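Local coordinates for protein DTDP-4-dehydrorhamnose reductase, rfbD ortholog (Clostridium acetobutylicum, PDB 1VL0) that probably catalyses the reduction of dTDP-6-deoxy-L-lyxo-4-hexulose to dTDP-L-rhamnose, the reductase step of dTDP-L-rhamnose biosynthesis, and binds a nicotinamide dinucleotide cofactor, at residues A[25-30]-A[199-204]; A[66-71]-A[206-211]. All blocks are in the same frame, centred on the assembly; numbering follows the deposited sequence.

Contact 1: residues A[25-30]-A[199-204]; sequences GREIQK and DLARVV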
# COMPACT_ATOMS: atom_id res chain seq x y z
N GLY A 25 0.43 27.03 -7.42
CA GLY A 25 1.26 27.61 -6.38
C GLY A 25 0.91 29.08 -6.17
O GLY A 25 0.73 29.52 -5.05
N ARG A 26 0.77 29.82 -7.26
CA ARG A 26 0.35 31.23 -7.21
C ARG A 26 -1.04 31.42 -6.63
O ARG A 26 -1.25 32.33 -5.84
CB ARG A 26 0.39 31.86 -8.59
CG ARG A 26 1.78 32.12 -9.08
CD ARG A 26 1.83 32.60 -10.50
NE ARG A 26 3.16 32.98 -10.91
CZ ARG A 26 3.50 34.13 -11.46
NH1 ARG A 26 2.59 35.06 -11.68
NH2 ARG A 26 4.76 34.37 -11.76
N GLU A 27 -1.99 30.57 -7.00
CA GLU A 27 -3.32 30.71 -6.49
C GLU A 27 -3.41 30.43 -4.98
O GLU A 27 -4.13 31.14 -4.25
CB GLU A 27 -4.30 29.90 -7.29
CG GLU A 27 -5.76 30.08 -6.88
CD GLU A 27 -6.34 31.51 -7.00
OE1 GLU A 27 -5.84 32.37 -7.80
OE2 GLU A 27 -7.33 31.79 -6.29
N ILE A 28 -2.65 29.45 -4.50
CA ILE A 28 -2.66 29.13 -3.10
C ILE A 28 -2.07 30.30 -2.31
O ILE A 28 -2.61 30.69 -1.27
CB ILE A 28 -1.88 27.86 -2.86
CG1 ILE A 28 -2.68 26.66 -3.41
CG2 ILE A 28 -1.61 27.65 -1.37
CD1 ILE A 28 -2.02 25.30 -3.25
N GLN A 29 -0.97 30.85 -2.80
CA GLN A 29 -0.39 32.03 -2.14
C GLN A 29 -1.43 33.14 -2.04
O GLN A 29 -1.59 33.74 -0.99
CB GLN A 29 0.83 32.52 -2.91
CG GLN A 29 1.98 31.62 -2.77
CD GLN A 29 3.21 32.13 -3.45
OE1 GLN A 29 3.57 31.68 -4.55
NE2 GLN A 29 3.88 33.04 -2.79
N LYS A 30 -2.18 33.35 -3.13
CA LYS A 30 -3.18 34.40 -3.19
C LYS A 30 -4.34 34.15 -2.21
O LYS A 30 -4.74 35.07 -1.49
CB LYS A 30 -3.69 34.52 -4.61
CG LYS A 30 -4.77 35.54 -4.84
CD LYS A 30 -4.90 35.77 -6.35
CE LYS A 30 -6.23 36.37 -6.74
NZ LYS A 30 -6.28 36.52 -8.23
N ASP A 199 -10.77 26.99 -7.78
CA ASP A 199 -11.54 25.90 -7.16
C ASP A 199 -10.63 24.82 -6.54
O ASP A 199 -10.96 24.25 -5.52
CB ASP A 199 -12.43 25.24 -8.21
CG ASP A 199 -13.47 26.19 -8.73
OD1 ASP A 199 -13.10 26.98 -9.63
OD2 ASP A 199 -14.64 26.27 -8.22
N LEU A 200 -9.52 24.51 -7.23
CA LEU A 200 -8.58 23.52 -6.77
C LEU A 200 -7.96 23.97 -5.47
O LEU A 200 -7.86 23.22 -4.52
CB LEU A 200 -7.51 23.24 -7.84
CG LEU A 200 -6.41 22.23 -7.41
CD1 LEU A 200 -6.96 20.87 -6.94
CD2 LEU A 200 -5.45 22.08 -8.60
N ALA A 201 -7.56 25.23 -5.43
CA ALA A 201 -6.92 25.78 -4.24
C ALA A 201 -7.84 25.85 -3.02
O ALA A 201 -7.41 25.64 -1.90
CB ALA A 201 -6.38 27.15 -4.57
N ARG A 202 -9.10 26.18 -3.24
CA ARG A 202 -10.09 26.16 -2.19
C ARG A 202 -10.23 24.77 -1.62
O ARG A 202 -10.37 24.58 -0.43
CB ARG A 202 -11.46 26.63 -2.72
CG ARG A 202 -11.62 28.10 -2.88
CD ARG A 202 -12.92 28.48 -3.53
NE ARG A 202 -13.04 29.92 -3.87
CZ ARG A 202 -14.04 30.44 -4.61
NH1 ARG A 202 -15.02 29.66 -5.11
NH2 ARG A 202 -14.07 31.73 -4.87
N VAL A 203 -10.26 23.77 -2.49
CA VAL A 203 -10.38 22.40 -2.02
C VAL A 203 -9.14 21.97 -1.21
O VAL A 203 -9.26 21.42 -0.11
CB VAL A 203 -10.63 21.44 -3.19
CG1 VAL A 203 -10.34 20.01 -2.77
CG2 VAL A 203 -12.11 21.60 -3.64
N VAL A 204 -7.96 22.25 -1.76
CA VAL A 204 -6.71 21.93 -1.09
C VAL A 204 -6.74 22.51 0.28
O VAL A 204 -6.41 21.80 1.24
CB VAL A 204 -5.50 22.42 -1.85
CG1 VAL A 204 -4.24 22.41 -0.96
CG2 VAL A 204 -5.28 21.53 -3.03
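A201 of helix 197-210 sits against E27 and I28 of helix 23-32, where two helices of the Rossmann-type, nucleotide-binding fold meet on one face of its central sheet. The short axes of 25-30 and 199-204 pass 9.1 Å apart with a signed crossing angle of -60°, and the alanine suits this place because its lone methyl lets the backbones come close: the CA atoms of I28 and A201 are 5.5 Å apart.

The contact across the interface is apolar. A201 CB points at the partner helix and is met by two neighbouring side chains, E27 CG at 3.8 Å and I28 CG1 at 3.9 Å. One turn further on, V204 offers CG1 to I28 CD1 at the looser distance of 4.3 Å. The isoleucine chain is extended, which carries CD1 beyond the alanine to the valine, so one branched residue spans two positions of the facing helix.

The polar end of E27 stays at the border of this patch. The residue contributes its aliphatic part, while OE2 is hydrogen-bonded to Q31 one turn later on its own helix. Beside the patch, L24, an NADH-binding residue, touches both L200 and A201, placing the interface next to the cofactor site. In E27, CG lies anti to the backbone N (chi1 -176°), which sets it against A201 CB, and the bend at chi2 (61°) then turns the carboxylate to Q31 NE2; OE2 and R202 NE, 6.5 Å apart, do not touch.

Contact 2: residues A[66-71]-A[206-211]; sequences VVINCA and KVIDEK. With NAI (1,4-dihydronicotinamide adenine dinucleotide), chain D.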
# COMPACT_ATOMS: atom_id res chain seq x y z
N VAL A 66 2.98 21.86 7.15
CA VAL A 66 2.34 21.30 5.93
C VAL A 66 3.25 21.64 4.80
O VAL A 66 3.83 22.75 4.79
CB VAL A 66 1.00 21.97 5.55
CG1 VAL A 66 0.29 21.13 4.44
CG2 VAL A 66 0.12 22.16 6.76
N VAL A 67 3.42 20.69 3.88
CA VAL A 67 4.02 20.96 2.60
C VAL A 67 2.94 20.70 1.58
O VAL A 67 2.25 19.67 1.62
CB VAL A 67 5.33 20.13 2.32
CG1 VAL A 67 5.11 18.64 2.43
CG2 VAL A 67 5.93 20.46 0.91
N ILE A 68 2.77 21.65 0.67
CA ILE A 68 1.95 21.48 -0.50
C ILE A 68 2.84 21.40 -1.72
O ILE A 68 3.51 22.36 -2.08
CB ILE A 68 0.94 22.63 -0.67
CG1 ILE A 68 0.10 22.76 0.59
CG2 ILE A 68 -0.03 22.36 -1.79
CD1 ILE A 68 -0.80 23.99 0.64
N ASN A 69 2.81 20.26 -2.39
CA ASN A 69 3.70 20.09 -3.52
C ASN A 69 2.99 20.36 -4.85
O ASN A 69 2.19 19.52 -5.32
CB ASN A 69 4.29 18.70 -3.56
CG ASN A 69 5.23 18.54 -4.70
OD1 ASN A 69 5.90 19.50 -5.09
ND2 ASN A 69 5.33 17.35 -5.23
N CYS A 70 3.32 21.51 -5.45
CA CYS A 70 2.76 21.91 -6.75
C CYS A 70 3.77 21.77 -7.87
O CYS A 70 3.47 22.09 -9.00
CB CYS A 70 2.28 23.37 -6.68
SG CYS A 70 1.08 23.65 -5.36
N ALA A 71 4.97 21.30 -7.54
CA ALA A 71 6.03 21.14 -8.54
C ALA A 71 5.76 19.88 -9.34
O ALA A 71 5.39 18.87 -8.77
CB ALA A 71 7.36 21.00 -7.85
N LYS A 206 -9.29 23.61 2.10
CA LYS A 206 -10.40 23.02 2.86
C LYS A 206 -10.02 21.67 3.54
O LYS A 206 -10.25 21.49 4.74
CB LYS A 206 -11.59 22.76 1.91
CG LYS A 206 -12.85 22.08 2.51
CD LYS A 206 -13.83 21.60 1.33
CE LYS A 206 -15.13 20.84 1.81
NZ LYS A 206 -15.76 21.60 3.00
N VAL A 207 -9.51 20.72 2.78
CA VAL A 207 -9.18 19.42 3.35
C VAL A 207 -8.10 19.54 4.42
O VAL A 207 -8.15 18.84 5.42
CB VAL A 207 -8.82 18.33 2.33
CG1 VAL A 207 -10.05 18.07 1.42
CG2 VAL A 207 -7.61 18.69 1.50
N ILE A 208 -7.11 20.39 4.22
CA ILE A 208 -6.10 20.64 5.28
C ILE A 208 -6.75 21.14 6.55
O ILE A 208 -6.44 20.72 7.66
CB ILE A 208 -5.05 21.68 4.81
CG1 ILE A 208 -4.19 21.11 3.68
CG2 ILE A 208 -4.14 22.15 5.92
CD1 ILE A 208 -3.31 22.25 3.04
N ASP A 209 -7.62 22.09 6.39
CA ASP A 209 -8.32 22.68 7.50
C ASP A 209 -9.10 21.65 8.31
O ASP A 209 -9.17 21.73 9.51
CB ASP A 209 -9.30 23.69 6.94
CG ASP A 209 -9.45 24.87 7.79
OD1 ASP A 209 -10.12 24.76 8.86
OD2 ASP A 209 -8.95 25.97 7.45
N GLU A 210 -9.74 20.70 7.61
CA GLU A 210 -10.55 19.64 8.22
C GLU A 210 -9.76 18.45 8.75
O GLU A 210 -10.32 17.60 9.45
CB GLU A 210 -11.56 19.10 7.17
CG GLU A 210 -12.53 20.18 6.69
CD GLU A 210 -13.33 19.81 5.48
OE1 GLU A 210 -13.01 18.81 4.77
OE2 GLU A 210 -14.29 20.56 5.22
N LYS A 211 -8.49 18.37 8.38
CA LYS A 211 -7.68 17.13 8.48
C LYS A 211 -8.37 15.91 7.86
O LYS A 211 -8.42 14.83 8.44
CB LYS A 211 -7.26 16.92 9.92
CG LYS A 211 -6.27 18.00 10.34
CD LYS A 211 -5.50 17.60 11.56
CE LYS A 211 -4.77 18.78 12.21
NZ LYS A 211 -3.76 19.40 11.34
PA NAI D . 3.03 24.58 -13.43
O1A NAI D . 3.71 23.89 -14.57
O2A NAI D . 2.28 25.83 -13.83
O5B NAI D . 4.13 24.79 -12.29
C5B NAI D . 4.89 23.66 -11.89
C4B NAI D . 6.15 24.09 -11.15
O4B NAI D . 7.06 22.99 -11.10
C3B NAI D . 6.96 25.21 -11.81
O3B NAI D . 6.93 26.38 -11.02
C2B NAI D . 8.36 24.59 -11.91
O2B NAI D . 9.44 25.52 -11.87
C1B NAI D . 8.28 23.61 -10.74
N9A NAI D . 9.40 22.66 -10.54
C8A NAI D . 9.96 21.89 -11.51
N7A NAI D . 10.97 21.18 -10.96
C5A NAI D . 11.08 21.49 -9.65
C6A NAI D . 11.96 21.03 -8.65
N6A NAI D . 12.91 20.15 -8.93
N1A NAI D . 11.83 21.53 -7.38
C2A NAI D . 10.83 22.46 -7.08
N3A NAI D . 9.99 22.93 -8.06
C4A NAI D . 10.10 22.44 -9.34
O3 NAI D . 2.08 23.51 -12.71
PN NAI D . 0.47 23.59 -12.52
O1N NAI D . 0.12 24.36 -11.32
O2N NAI D . -0.14 23.76 -13.86
O5D NAI D . 0.24 22.08 -11.99
C5D NAI D . 0.08 21.87 -10.59
C4D NAI D . -0.14 20.40 -10.33
O4D NAI D . -1.30 19.90 -11.03
C3D NAI D . 1.05 19.54 -10.76
O3D NAI D . 1.32 18.73 -9.66
C2D NAI D . 0.57 18.74 -11.97
O2D NAI D . 1.11 17.44 -12.16
C1D NAI D . -0.94 18.68 -11.67
N1N NAI D . -1.77 18.54 -12.86
C2N NAI D . -1.91 19.62 -13.71
C3N NAI D . -2.73 19.48 -14.82
C7N NAI D . -2.65 20.47 -15.95
O7N NAI D . -3.69 20.46 -16.89
N7N NAI D . -1.62 21.32 -16.03
C4N NAI D . -3.39 18.27 -15.06
C5N NAI D . -3.24 17.18 -14.20
C6N NAI D . -2.41 17.36 -13.09
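I208 of helix 197-210 drives its terminal methyl against V66 and I68, two residues of the parallel strand 66-69. All three are buried, and the contact between the two segments consists of these three branched side chains. V66 and I208 meet tip to tip, V66 CG1 lying 4.0 Å from I208 CD1. The side chain of I68 crosses that of I208 at a slant, with CD1 to CD1 at 3.9 Å. The alternation of the strand sends V66 and I68 to the helix, whereas V67 turns its side chain to the other face of the sheet; beta-branched apolar residues suit such a buried strand. An extended chi2 (170°) lets I208 span the gap: the nearest CA atoms of the two segments, those of V66 and I208, are 8.5 Å apart.

Polar interactions lie at the two ends. K206 NZ forms a salt bridge with E210 OE2 at 2.9 Å, one turn along the helix, on the syn side of the carboxylate. The pair is tied further into the fold by T272, whose O bonds K206 NZ and whose OG1 bonds E210 OE1. K211 turns to a positive phi in a Schellman motif, with K211 N bonded to I208 O at 3.2 Å; nearby, E210 and K211 pack on L53 and N56 of the second subunit. At the end of the strand, N69 OD1 accepts from A71 N at 3.2 Å, the donor standing well above the carbonyl plane, which makes an Asx turn. The same OD1 is bonded to T18, and ND2 to Q110. The small methyl of A71 lies over the face of the adenine, CB 3.3 Å from N3A of the bound NAI. A strand ending in a turn beside the dinucleotide, backed by a helix, is the arrangement of a Rossmann-fold cofactor site.

From the N terminus the chain passes through helix 23-32, then strand 66-69, and only much later returns along helix 197-210, whose successive parts serve both contacts. Contact 1 closes a loop of 168 residues and contact 2 one of 134; because 66-71 falls between 25-30 and 199-204 while 206-211 lies beyond, the two loops cross. Helix 197-210 thereby ties an early helix and a central strand into one core. The contacts also touch directly: I28 CD1 lies 3.8 Å from I68 CG2, and V204 CG1 is 4.1 Å from I68 CD1, making a continuous apolar layer between helices and sheet, next to the dinucleotide.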